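Side-chain contacts in macrophomate synthase intermolecular Diels-Alderase (Macrophoma commelinae, PDB 1IZC), which is a hexameric TIM-barrel enzyme of the HpcH/HpaI aldolase/citrate lyase family that holds a magnesium ion and pyruvic acid: residues A15-A20 with L32-A37; F54-L59 with H82-A87; D70-M75 with V122-E127; T112-G117 with G145-S150; D160-P165 with V171-N176. The protein carries 1 engineered substitution. All blocks are in the same frame, centred on the assembly; numbering follows the deposited sequence.

Contact 1. Residues A15-A20 with L32-A37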
# COMPACT_ATOMS: atom_id res chain seq x y z
N ALA A 15 -4.47 10.32 -30.87
CA ALA A 15 -5.06 10.91 -29.67
C ALA A 15 -5.49 12.33 -30.03
O ALA A 15 -4.85 13.30 -29.67
CB ALA A 15 -4.01 10.93 -28.56
N PRO A 16 -6.62 12.44 -30.75
CA PRO A 16 -7.19 13.71 -31.22
C PRO A 16 -7.42 14.79 -30.17
O PRO A 16 -7.35 15.98 -30.47
CB PRO A 16 -8.52 13.28 -31.85
CG PRO A 16 -8.31 11.87 -32.22
CD PRO A 16 -7.51 11.32 -31.07
N TYR A 17 -7.69 14.38 -28.93
CA TYR A 17 -8.00 15.34 -27.88
C TYR A 17 -7.01 15.47 -26.73
O TYR A 17 -7.29 16.18 -25.76
CB TYR A 17 -9.39 15.00 -27.32
CG TYR A 17 -10.43 14.88 -28.40
CD1 TYR A 17 -10.89 16.02 -29.06
CD2 TYR A 17 -10.91 13.64 -28.81
CE1 TYR A 17 -11.81 15.92 -30.10
CE2 TYR A 17 -11.83 13.53 -29.85
CZ TYR A 17 -12.27 14.68 -30.49
OH TYR A 17 -13.19 14.59 -31.51
N ARG A 18 -5.85 14.83 -26.82
CA ARG A 18 -4.90 14.93 -25.70
C ARG A 18 -4.33 16.32 -25.50
O ARG A 18 -4.25 17.12 -26.45
CB ARG A 18 -3.74 13.94 -25.87
CG ARG A 18 -2.88 14.19 -27.11
CD ARG A 18 -1.52 13.51 -26.95
NE ARG A 18 -0.68 14.24 -26.01
CZ ARG A 18 0.50 13.82 -25.58
NH1 ARG A 18 0.99 12.66 -26.01
NH2 ARG A 18 1.20 14.57 -24.74
N SER A 19 -3.95 16.63 -24.26
CA SER A 19 -3.35 17.93 -23.95
C SER A 19 -1.85 17.85 -24.26
O SER A 19 -1.36 16.80 -24.68
CB SER A 19 -3.55 18.27 -22.48
OG SER A 19 -3.16 19.60 -22.23
N ALA A 20 -1.13 18.95 -24.06
CA ALA A 20 0.30 18.96 -24.33
C ALA A 20 1.01 17.97 -23.42
O ALA A 20 2.01 17.38 -23.81
CB ALA A 20 0.87 20.36 -24.12
N LEU A 32 -17.05 15.84 -27.08
CA LEU A 32 -18.51 15.77 -27.01
C LEU A 32 -19.14 16.59 -28.13
O LEU A 32 -20.11 16.14 -28.74
CB LEU A 32 -19.02 16.27 -25.66
CG LEU A 32 -18.67 15.32 -24.50
CD1 LEU A 32 -19.00 16.00 -23.17
CD2 LEU A 32 -19.44 14.02 -24.66
N LYS A 33 -18.61 17.77 -28.40
CA LYS A 33 -19.16 18.59 -29.48
C LYS A 33 -19.00 17.87 -30.81
O LYS A 33 -19.91 17.90 -31.65
CB LYS A 33 -18.45 19.95 -29.53
CG LYS A 33 -18.85 20.88 -28.38
CD LYS A 33 -17.90 22.07 -28.23
CE LYS A 33 -18.30 22.93 -27.02
NZ LYS A 33 -17.18 23.78 -26.49
N ASP A 34 -17.87 17.20 -31.00
CA ASP A 34 -17.63 16.48 -32.25
C ASP A 34 -18.58 15.29 -32.40
O ASP A 34 -19.03 14.98 -33.52
CB ASP A 34 -16.17 16.00 -32.33
CG ASP A 34 -15.19 17.14 -32.50
OD1 ASP A 34 -15.61 18.28 -32.81
OD2 ASP A 34 -13.97 16.91 -32.32
N ALA A 35 -18.91 14.63 -31.29
CA ALA A 35 -19.83 13.49 -31.32
C ALA A 35 -21.25 13.99 -31.60
O ALA A 35 -22.05 13.30 -32.24
CB ALA A 35 -19.78 12.72 -29.99
N MET A 36 -21.58 15.18 -31.12
CA MET A 36 -22.90 15.73 -31.39
C MET A 36 -23.02 16.06 -32.88
O MET A 36 -24.05 15.81 -33.50
CB MET A 36 -23.13 16.99 -30.55
CG MET A 36 -23.31 16.65 -29.09
SD MET A 36 -23.56 18.12 -28.12
CE MET A 36 -21.90 18.57 -27.69
N ALA A 37 -21.95 16.60 -33.45
CA ALA A 37 -21.93 16.96 -34.87
C ALA A 37 -21.96 15.73 -35.77
O ALA A 37 -22.55 15.75 -36.85
CB ALA A 37 -20.69 17.79 -35.19
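Tyr17 OH gives its proton to Asp34 OD2 at 2.6 Å, the hydrogen bond that joins the N-terminal segment 15-20 to segment 32-37 of helix 28-37, the helix that precedes the first strand of the TIM barrel. OD2 receives the phenol on its anti lone pair, the side turned away from OD1, and lies at the edge of the ring near its plane; Tyr17 CE1 passes 3.3 Å from OD2. The two side chains approach from opposite directions, with ring and carboxylate planes 43° apart. In Tyr17, CG lies beside the backbone N and anti to the carbonyl carbon (chi1 -52°), which sends the phenol across to the helix. The other carboxylate oxygen, OD1, is bonded to Gln30 one turn earlier, so Asp34 is held at both oxygens and its rotation is probably restricted. The tyrosine sits in a type I turn from Ala15 to Arg18, and Pro16 CB packs 3.8 Å above one ring face, offset toward the rim. Tyr17 is also hydrogen-bonded through its backbone to Asn27, and its side chain touches Gln30 and Ala31.

Beyond the turn, Arg18 faces the second subunit, where NH1 forms a salt bridge with Glu93 and the guanidinium makes a cation-pi contact with Tyr5. On its own chain the guanidinium turns an edge to the main chain that follows: Arg18 NE donates to Ser19 O at 3.0 Å, nearly straight at 167°, with that oxygen almost exactly in the guanidinium plane.

Contact 2. Residues F54-L59 with H82-A87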
# COMPACT_ATOMS: atom_id res chain seq x y z
N PHE A 54 -3.37 -1.43 -11.83
CA PHE A 54 -2.95 -2.44 -12.81
C PHE A 54 -4.14 -2.66 -13.75
O PHE A 54 -3.97 -2.74 -14.97
CB PHE A 54 -2.55 -3.75 -12.10
CG PHE A 54 -1.93 -4.77 -13.01
CD1 PHE A 54 -2.72 -5.52 -13.87
CD2 PHE A 54 -0.54 -4.95 -13.02
CE1 PHE A 54 -2.12 -6.46 -14.74
CE2 PHE A 54 0.05 -5.87 -13.86
CZ PHE A 54 -0.73 -6.63 -14.73
N VAL A 55 -5.34 -2.74 -13.19
CA VAL A 55 -6.53 -2.90 -14.02
C VAL A 55 -6.70 -1.68 -14.93
O VAL A 55 -7.03 -1.82 -16.11
CB VAL A 55 -7.79 -3.08 -13.14
CG1 VAL A 55 -9.06 -3.04 -14.02
CG2 VAL A 55 -7.72 -4.44 -12.44
N THR A 56 -6.47 -0.48 -14.40
CA THR A 56 -6.61 0.71 -15.24
C THR A 56 -5.69 0.58 -16.45
O THR A 56 -6.04 0.94 -17.57
CB THR A 56 -6.20 1.99 -14.51
OG1 THR A 56 -6.66 1.94 -13.15
CG2 THR A 56 -6.81 3.21 -15.21
N LYS A 57 -4.48 0.09 -16.21
CA LYS A 57 -3.52 -0.08 -17.30
C LYS A 57 -4.01 -1.08 -18.35
O LYS A 57 -3.82 -0.87 -19.55
CB LYS A 57 -2.17 -0.51 -16.73
CG LYS A 57 -1.48 0.58 -15.92
CD LYS A 57 -0.21 0.04 -15.26
CE LYS A 57 0.55 1.15 -14.54
NZ LYS A 57 1.77 0.60 -13.86
N VAL A 58 -4.61 -2.17 -17.90
CA VAL A 58 -5.13 -3.18 -18.84
C VAL A 58 -6.27 -2.55 -19.65
O VAL A 58 -6.35 -2.71 -20.86
CB VAL A 58 -5.66 -4.41 -18.08
CG1 VAL A 58 -6.35 -5.38 -19.06
CG2 VAL A 58 -4.50 -5.11 -17.37
N LEU A 59 -7.15 -1.81 -18.97
CA LEU A 59 -8.26 -1.15 -19.66
C LEU A 59 -7.73 -0.10 -20.64
O LEU A 59 -8.21 0.01 -21.78
CB LEU A 59 -9.18 -0.47 -18.65
CG LEU A 59 -9.87 -1.40 -17.64
CD1 LEU A 59 -10.73 -0.56 -16.70
CD2 LEU A 59 -10.72 -2.43 -18.38
N HIS A 82 -5.55 9.09 -8.01
CA HIS A 82 -4.60 9.92 -8.75
C HIS A 82 -3.80 9.05 -9.73
O HIS A 82 -3.66 9.39 -10.90
CB HIS A 82 -3.68 10.64 -7.75
CG HIS A 82 -2.43 11.23 -8.33
ND1 HIS A 82 -1.26 10.51 -8.46
CD2 HIS A 82 -2.13 12.50 -8.72
CE1 HIS A 82 -0.30 11.30 -8.90
NE2 HIS A 82 -0.80 12.51 -9.07
N ASP A 83 -3.30 7.92 -9.25
CA ASP A 83 -2.50 7.05 -10.10
C ASP A 83 -3.33 6.39 -11.20
O ASP A 83 -2.82 6.17 -12.30
CB ASP A 83 -1.80 5.96 -9.27
CG ASP A 83 -0.66 6.50 -8.41
OD1 ASP A 83 -0.27 7.67 -8.58
OD2 ASP A 83 -0.14 5.75 -7.56
N ALA A 84 -4.59 6.09 -10.92
CA ALA A 84 -5.44 5.45 -11.91
C ALA A 84 -5.74 6.44 -13.04
O ALA A 84 -5.71 6.09 -14.22
CB ALA A 84 -6.77 4.97 -11.27
N ILE A 85 -5.98 7.69 -12.67
CA ILE A 85 -6.28 8.70 -13.69
C ILE A 85 -5.04 8.89 -14.58
O ILE A 85 -5.15 8.91 -15.81
CB ILE A 85 -6.71 10.02 -13.04
CG1 ILE A 85 -8.06 9.80 -12.33
CG2 ILE A 85 -6.86 11.12 -14.11
CD1 ILE A 85 -8.51 10.98 -11.44
N HIS A 86 -3.87 9.00 -13.96
CA HIS A 86 -2.62 9.14 -14.72
C HIS A 86 -2.45 7.91 -15.61
O HIS A 86 -2.13 8.03 -16.79
CB HIS A 86 -1.40 9.19 -13.80
CG HIS A 86 -1.10 10.55 -13.25
ND1 HIS A 86 -0.03 10.78 -12.42
CD2 HIS A 86 -1.73 11.74 -13.41
CE1 HIS A 86 0.00 12.07 -12.10
NE2 HIS A 86 -1.02 12.67 -12.69
N ALA A 87 -2.64 6.72 -15.05
CA ALA A 87 -2.45 5.50 -15.86
C ALA A 87 -3.39 5.43 -17.07
O ALA A 87 -2.98 5.03 -18.17
CB ALA A 87 -2.61 4.26 -15.00
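Thr56 and Lys57 meet Ala84 and Ala87 without any ring between them. The flat group nearby that has a partner is His82, which has Asp83 OD1 at its edge: His82 ND1 donates to Asp83 OD1 at 3.0 Å, close to the ring plane but 33° out of the carboxylate plane. Across the interface the touching is done by small groups. Thr56 CG2, anti to the backbone N, lies 3.2 Å from Ala84 O, while Thr56 OG1 is 3.6 Å from Ala84 CB. OG1 itself is bonded to His48 NE2 and Ser52 O. Alongside, Lys57 CG rests on Ala87 CB at 4.0 Å; the rest of the lysine chain is extended and carries NZ to the second subunit, where it bonds Asp83 and His86. With alanines at the interface, the axes of segments 54-59 and 82-87 approach to 8.7 Å, running nearly parallel at 17°. Helix 53-61 and helix 78-91 are successive outer helices of the TIM barrel. The first lies on strand 43-48 through Val55 and Leu59, and the second presses Ile85 on to Ala113 and Ala116 of helix 107-116, continuing the ring of helices around the barrel.

Contact 3. Residues D70-M75 with V122-E127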
# COMPACT_ATOMS: atom_id res chain seq x y z
N ASP A 70 -15.43 5.31 -11.06
CA ASP A 70 -16.45 5.58 -10.06
C ASP A 70 -15.86 5.71 -8.66
O ASP A 70 -15.45 4.72 -8.05
CB ASP A 70 -17.51 4.47 -10.09
CG ASP A 70 -18.64 4.73 -9.11
OD1 ASP A 70 -18.75 5.86 -8.59
OD2 ASP A 70 -19.44 3.80 -8.89
N VAL A 71 -15.81 6.94 -8.16
CA VAL A 71 -15.28 7.18 -6.84
C VAL A 71 -16.44 7.27 -5.85
O VAL A 71 -16.22 7.20 -4.64
CB VAL A 71 -14.43 8.48 -6.80
CG1 VAL A 71 -13.87 8.70 -5.42
CG2 VAL A 71 -13.31 8.37 -7.79
N GLU A 72 -17.67 7.41 -6.34
CA GLU A 72 -18.77 7.46 -5.38
C GLU A 72 -18.86 6.10 -4.70
O GLU A 72 -19.01 6.03 -3.48
CB GLU A 72 -20.12 7.76 -6.04
CG GLU A 72 -21.25 7.74 -4.98
CD GLU A 72 -22.66 7.92 -5.56
OE1 GLU A 72 -22.89 7.59 -6.74
OE2 GLU A 72 -23.54 8.38 -4.79
N HIS A 73 -18.76 5.04 -5.50
CA HIS A 73 -18.86 3.69 -4.96
C HIS A 73 -17.64 2.79 -5.16
O HIS A 73 -17.62 1.66 -4.67
CB HIS A 73 -20.10 3.01 -5.53
CG HIS A 73 -21.39 3.61 -5.05
ND1 HIS A 73 -21.78 3.56 -3.74
CD2 HIS A 73 -22.37 4.26 -5.72
CE1 HIS A 73 -22.95 4.16 -3.61
NE2 HIS A 73 -23.33 4.59 -4.79
N GLY A 74 -16.66 3.28 -5.91
CA GLY A 74 -15.44 2.51 -6.13
C GLY A 74 -14.51 2.77 -4.96
O GLY A 74 -14.34 3.91 -4.51
N MET A 75 -13.88 1.72 -4.45
CA MET A 75 -13.01 1.83 -3.29
C MET A 75 -11.60 2.38 -3.55
O MET A 75 -10.61 1.83 -3.08
CB MET A 75 -12.91 0.46 -2.61
CG MET A 75 -14.24 -0.11 -2.15
SD MET A 75 -15.01 0.92 -0.87
CE MET A 75 -16.30 1.69 -1.82
N VAL A 122 -18.83 13.59 -13.08
CA VAL A 122 -20.25 13.25 -13.01
C VAL A 122 -20.67 13.46 -11.56
O VAL A 122 -20.04 12.95 -10.62
CB VAL A 122 -20.50 11.78 -13.44
CG1 VAL A 122 -21.97 11.41 -13.16
CG2 VAL A 122 -20.16 11.61 -14.92
N ILE A 123 -21.74 14.23 -11.37
CA ILE A 123 -22.24 14.56 -10.04
C ILE A 123 -23.46 13.72 -9.74
O ILE A 123 -24.49 13.84 -10.41
CB ILE A 123 -22.66 16.05 -9.98
CG1 ILE A 123 -21.50 16.94 -10.40
CG2 ILE A 123 -23.13 16.39 -8.55
CD1 ILE A 123 -21.95 18.35 -10.79
N PRO A 124 -23.38 12.84 -8.73
CA PRO A 124 -24.56 12.03 -8.45
C PRO A 124 -25.68 12.73 -7.69
O PRO A 124 -25.48 13.76 -7.04
CB PRO A 124 -23.99 10.84 -7.67
CG PRO A 124 -22.83 11.44 -6.91
CD PRO A 124 -22.23 12.47 -7.88
N HIS A 125 -26.88 12.18 -7.84
CA HIS A 125 -28.07 12.64 -7.14
C HIS A 125 -28.36 14.13 -7.26
O HIS A 125 -28.74 14.76 -6.28
CB HIS A 125 -27.94 12.27 -5.66
CG HIS A 125 -27.35 10.92 -5.43
ND1 HIS A 125 -28.04 9.75 -5.70
CD2 HIS A 125 -26.11 10.54 -5.05
CE1 HIS A 125 -27.24 8.72 -5.51
NE2 HIS A 125 -26.06 9.16 -5.11
N VAL A 126 -28.21 14.68 -8.46
CA VAL A 126 -28.48 16.11 -8.64
C VAL A 126 -29.97 16.38 -8.63
O VAL A 126 -30.73 15.70 -9.32
CB VAL A 126 -27.86 16.62 -9.96
CG1 VAL A 126 -28.33 18.06 -10.23
CG2 VAL A 126 -26.35 16.62 -9.85
N GLU A 127 -30.39 17.36 -7.84
CA GLU A 127 -31.81 17.71 -7.77
C GLU A 127 -32.08 19.21 -7.95
O GLU A 127 -33.22 19.61 -8.21
CB GLU A 127 -32.40 17.24 -6.43
CG GLU A 127 -32.27 15.74 -6.22
CD GLU A 127 -32.95 15.24 -4.96
OE1 GLU A 127 -33.01 16.00 -3.98
OE2 GLU A 127 -33.40 14.08 -4.96
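Glu72, the residue most buried by this contact, reaches over from the loop after strand 66-70 to Pro124 and His125 in the segment following strand 120-123, at the mouth of the TIM barrel. Its chain is extended, with CG anti to the backbone N (chi1 178°), and this brings the carboxylate up against both partners. His125 NE2 donates to Glu72 OE2 at 2.7 Å with an N-H...acceptor angle of 151°, using the syn lone pair of that oxygen. OE2 lies at the ring edge, near the imidazole plane, and the two planes stand 66° apart. Pro124 meets the same carboxylate with its aliphatic ring: CB is 3.6 Å from Glu72 OE1, and CG is 3.8 Å from Glu72 CD, the two side chains running past one another in opposing senses. The loop is shaped by an Asx motif in which His73 N donates to Asp70 OD1, and Asp70 OD2 forms a salt bridge with Arg101 of the pyruvic acid pocket. Further, His125 N bonds the magnesium ligand Glu185. The bond to Glu72 probably holds the turn of the imidazole, the His125 side chain having its nearest atom about 4 Å from the magnesium ion.

Contact 4. Residues T112-G117 with G145-S150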
# COMPACT_ATOMS: atom_id res chain seq x y z
N THR A 112 -8.81 15.91 -6.17
CA THR A 112 -7.86 14.86 -6.55
C THR A 112 -8.10 14.46 -8.01
O THR A 112 -7.16 14.34 -8.80
CB THR A 112 -8.03 13.62 -5.66
OG1 THR A 112 -7.71 13.96 -4.30
CG2 THR A 112 -7.12 12.48 -6.14
N ALA A 113 -9.37 14.25 -8.36
CA ALA A 113 -9.70 13.86 -9.72
C ALA A 113 -9.27 14.93 -10.71
O ALA A 113 -8.67 14.63 -11.73
CB ALA A 113 -11.21 13.61 -9.85
N LEU A 114 -9.54 16.19 -10.40
CA LEU A 114 -9.16 17.26 -11.32
C LEU A 114 -7.63 17.43 -11.41
O LEU A 114 -7.07 17.50 -12.51
CB LEU A 114 -9.80 18.58 -10.89
CG LEU A 114 -11.33 18.64 -10.95
CD1 LEU A 114 -11.79 19.91 -10.22
CD2 LEU A 114 -11.83 18.62 -12.39
N ASP A 115 -6.98 17.51 -10.25
CA ASP A 115 -5.52 17.69 -10.21
C ASP A 115 -4.80 16.56 -10.97
O ASP A 115 -3.74 16.78 -11.55
CB ASP A 115 -4.99 17.74 -8.76
CG ASP A 115 -5.29 19.06 -8.03
OD1 ASP A 115 -5.69 20.04 -8.69
OD2 ASP A 115 -5.11 19.11 -6.78
N ALA A 116 -5.38 15.35 -10.97
CA ALA A 116 -4.76 14.22 -11.67
C ALA A 116 -5.03 14.22 -13.18
O ALA A 116 -4.41 13.44 -13.90
CB ALA A 116 -5.22 12.88 -11.06
N GLY A 117 -5.95 15.04 -13.66
CA GLY A 117 -6.20 15.08 -15.09
C GLY A 117 -7.56 14.62 -15.59
O GLY A 117 -7.72 14.39 -16.78
N GLY A 145 -14.94 30.04 -11.75
CA GLY A 145 -15.20 29.54 -10.42
C GLY A 145 -14.14 30.02 -9.45
O GLY A 145 -13.59 31.11 -9.60
N ARG A 146 -13.84 29.20 -8.44
CA ARG A 146 -12.83 29.57 -7.46
C ARG A 146 -11.94 28.38 -7.13
O ARG A 146 -11.37 28.29 -6.04
CB ARG A 146 -13.48 30.12 -6.19
CG ARG A 146 -14.53 29.23 -5.56
CD ARG A 146 -15.36 30.05 -4.57
NE ARG A 146 -16.43 29.26 -3.97
CZ ARG A 146 -16.23 28.22 -3.17
NH1 ARG A 146 -15.00 27.86 -2.86
NH2 ARG A 146 -17.27 27.55 -2.68
N ARG A 147 -11.83 27.47 -8.09
CA ARG A 147 -10.99 26.29 -7.91
C ARG A 147 -9.60 26.71 -7.46
O ARG A 147 -9.03 27.68 -7.97
CB ARG A 147 -10.89 25.50 -9.22
CG ARG A 147 -9.91 24.31 -9.14
CD ARG A 147 -9.80 23.58 -10.47
NE ARG A 147 -8.75 22.56 -10.42
CZ ARG A 147 -8.29 21.92 -11.50
NH1 ARG A 147 -8.79 22.19 -12.69
NH2 ARG A 147 -7.30 21.04 -11.38
N SER A 148 -9.05 25.97 -6.51
CA SER A 148 -7.72 26.25 -5.99
C SER A 148 -6.66 25.66 -6.91
O SER A 148 -6.76 24.51 -7.35
CB SER A 148 -7.58 25.66 -4.59
OG SER A 148 -6.29 25.92 -4.08
N PHE A 149 -5.64 26.45 -7.17
CA PHE A 149 -4.54 26.05 -8.03
C PHE A 149 -3.49 25.23 -7.26
O PHE A 149 -2.96 25.68 -6.25
CB PHE A 149 -3.91 27.32 -8.59
CG PHE A 149 -2.94 27.07 -9.69
CD1 PHE A 149 -3.37 26.90 -11.00
CD2 PHE A 149 -1.58 26.98 -9.41
CE1 PHE A 149 -2.47 26.64 -12.03
CE2 PHE A 149 -0.66 26.72 -10.43
CZ PHE A 149 -1.11 26.55 -11.74
N SER A 150 -3.19 24.02 -7.74
CA SER A 150 -2.19 23.17 -7.09
C SER A 150 -0.80 23.44 -7.64
O SER A 150 -0.62 23.55 -8.84
CB SER A 150 -2.51 21.69 -7.30
OG SER A 150 -1.45 20.87 -6.80
O HOH W 1 -2.10 18.22 -6.52
O HOH W 2 -4.95 22.80 -9.65
O HOH W 3 -7.35 22.06 -7.88
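Arg147 lies with one guanidinium face against Leu114 and one edge against Asp115. Leu114 CB sits 3.5 Å above the plane, toward its rim near NH2, and Leu114 CD1 backs the arginine at NE. Asp115 runs antiparallel to the arginine chain, its carboxylate tilted 30° from the guanidinium. Arg147 NH2 bonds Asp115 OD1 at 3.3 Å, a long but straight salt bridge (166°) lying in the guanidinium plane and using the anti lone pair. The arginine chain, extended from CG to NE, brings its end to the last turn of helix 107-116, which closes at Gly117 in a Schellman motif. Ser150 CB adds packing, 3.7 Å from Asp115 OD2. Water fills in the polar network: water 3 accepts from Arg147 NE at 2.9 Å and lies 2.7 Å from Asp115 OD1, water 2 accepts from Ser150 N, and water 1 links Ser150 OG to Asp115 OD2. Arg147 thus probably balances the charge of a buried carboxylate whose OD2 also bonds His73 ND1 of the fourth subunit, while Ser148 OG of the same loop as Arg147 reaches that subunit's magnesium ligand Asp211.

Contact 5. Residues D160-P165 with V171-N176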
# COMPACT_ATOMS: atom_id res chain seq x y z
N ASP A 160 5.45 22.20 -18.01
CA ASP A 160 4.30 23.10 -17.95
C ASP A 160 3.70 23.40 -19.32
O ASP A 160 3.04 24.41 -19.51
CB ASP A 160 4.69 24.42 -17.27
CG ASP A 160 5.83 25.16 -18.00
OD1 ASP A 160 6.22 24.75 -19.11
OD2 ASP A 160 6.32 26.19 -17.45
N ALA A 161 3.91 22.50 -20.27
CA ALA A 161 3.40 22.70 -21.62
C ALA A 161 1.88 22.73 -21.67
O ALA A 161 1.22 22.04 -20.91
CB ALA A 161 3.93 21.61 -22.56
N SER A 162 1.35 23.54 -22.58
CA SER A 162 -0.10 23.68 -22.76
C SER A 162 -0.38 23.86 -24.24
O SER A 162 0.48 24.31 -24.99
CB SER A 162 -0.60 24.91 -21.99
OG SER A 162 -1.95 25.22 -22.36
N LEU A 163 -1.59 23.51 -24.67
CA LEU A 163 -1.97 23.68 -26.07
C LEU A 163 -2.31 25.14 -26.31
O LEU A 163 -2.35 25.59 -27.45
CB LEU A 163 -3.20 22.87 -26.42
CG LEU A 163 -3.10 21.34 -26.36
CD1 LEU A 163 -4.47 20.76 -26.67
CD2 LEU A 163 -2.06 20.86 -27.37
N PHE A 164 -2.58 25.86 -25.23
CA PHE A 164 -2.98 27.27 -25.32
C PHE A 164 -1.82 28.23 -25.17
O PHE A 164 -0.84 27.94 -24.49
CB PHE A 164 -4.05 27.57 -24.27
CG PHE A 164 -5.27 26.72 -24.42
CD1 PHE A 164 -5.32 25.43 -23.90
CD2 PHE A 164 -6.36 27.18 -25.17
CE1 PHE A 164 -6.42 24.61 -24.12
CE2 PHE A 164 -7.47 26.36 -25.40
CZ PHE A 164 -7.50 25.07 -24.87
N PRO A 165 -1.92 29.41 -25.81
CA PRO A 165 -0.88 30.45 -25.77
C PRO A 165 -0.71 31.05 -24.37
O PRO A 165 -1.69 31.24 -23.65
CB PRO A 165 -1.39 31.51 -26.75
CG PRO A 165 -2.37 30.79 -27.61
CD PRO A 165 -3.04 29.83 -26.66
N VAL A 171 -4.22 27.02 -16.89
CA VAL A 171 -5.53 27.46 -16.44
C VAL A 171 -6.50 27.39 -17.62
O VAL A 171 -7.67 27.05 -17.45
CB VAL A 171 -5.46 28.91 -15.91
CG1 VAL A 171 -6.86 29.52 -15.86
CG2 VAL A 171 -4.85 28.91 -14.52
N ALA A 172 -6.02 27.72 -18.82
CA ALA A 172 -6.88 27.69 -20.00
C ALA A 172 -7.22 26.24 -20.33
O ALA A 172 -8.36 25.91 -20.68
CB ALA A 172 -6.16 28.34 -21.20
N THR A 173 -6.23 25.37 -20.21
CA THR A 173 -6.43 23.95 -20.48
C THR A 173 -7.57 23.44 -19.61
O THR A 173 -8.53 22.83 -20.10
CB THR A 173 -5.17 23.15 -20.15
OG1 THR A 173 -4.11 23.58 -21.00
CG2 THR A 173 -5.42 21.65 -20.33
N SER A 174 -7.47 23.71 -18.32
CA SER A 174 -8.48 23.26 -17.39
C SER A 174 -9.86 23.85 -17.63
O SER A 174 -10.86 23.14 -17.66
CB SER A 174 -8.03 23.57 -15.96
OG SER A 174 -6.86 22.81 -15.64
N ASN A 175 -9.92 25.16 -17.83
CA ASN A 175 -11.24 25.76 -18.02
C ASN A 175 -11.89 25.48 -19.38
O ASN A 175 -13.11 25.57 -19.51
CB ASN A 175 -11.16 27.26 -17.71
CG ASN A 175 -11.17 27.56 -16.20
OD1 ASN A 175 -11.09 26.65 -15.36
ND2 ASN A 175 -11.27 28.84 -15.85
N ASN A 176 -11.08 25.11 -20.37
CA ASN A 176 -11.61 24.83 -21.70
C ASN A 176 -11.85 23.34 -21.97
O ASN A 176 -12.65 23.00 -22.83
CB ASN A 176 -10.67 25.35 -22.79
CG ASN A 176 -10.48 26.85 -22.74
OD1 ASN A 176 -11.39 27.58 -22.36
ND2 ASN A 176 -9.31 27.31 -23.14
O HOH W 4 -3.70 22.10 -23.13
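Phe164 lies along helix 171-177, with Ala172 and, one turn on, Asn176 over the same face of its ring. Ala172 CB touches Phe164 CG at 3.7 Å, and farther along Asn176 ND2 comes within 3.1 Å of Phe164 CE2, the amide plane turned 52° from the ring. At the rim, near the ring plane, Thr173 OG1 is 3.6 Å from Phe164 CD1. The phenylalanine has CG beside its backbone N (chi1 -59°), which swings the ring toward the helix. A second polar point lies next to it, where Ser162 OG stands 3.0 Å from Thr173 OG1. Water 4 donates to Thr173 OG1 at 2.6 Å and accepts from Leu163 N, tying loop to helix. These hydroxyls are positioned from the intervening residues: Ser162 OG bonds Asp167, and Thr173 OG1 bonds Asn170, whose side chain also holds Ala161 O. Asp167 also receives the Ala172 N-H near the helix start. On the outer side, Leu163 O bonds Gln8 of the second subunit. Within the loop, Phe164 N donates to Ser162 OG at 3.0 Å, an ST turn in the loop that packs against the short helix 171-177, which precedes strand 179-184, the fifth of the TIM barrel.

In the fold
From the N terminus, contact 1 closes a short loop ahead of the barrel, tying the N-terminal segment to helix 28-37. Contact 2 then joins helices 53-61 and 78-91 across strand 66-70. Contact 3 opens within that span and closes beyond it, so the two cross, and it links the loop after strand 66-70 to the region of strand 120-123. Contact 4 crosses contact 3 in turn, joining helix 107-116 to the loop after helix 129-139. Contact 5 follows in series, closing a short loop on helix 171-177. Contacts 2 and 4 touch through Ile85 and Ala116, contacts 4 and 5 through Arg147 and Ser174, and contacts 1 and 5 through Ala20 and Ala161.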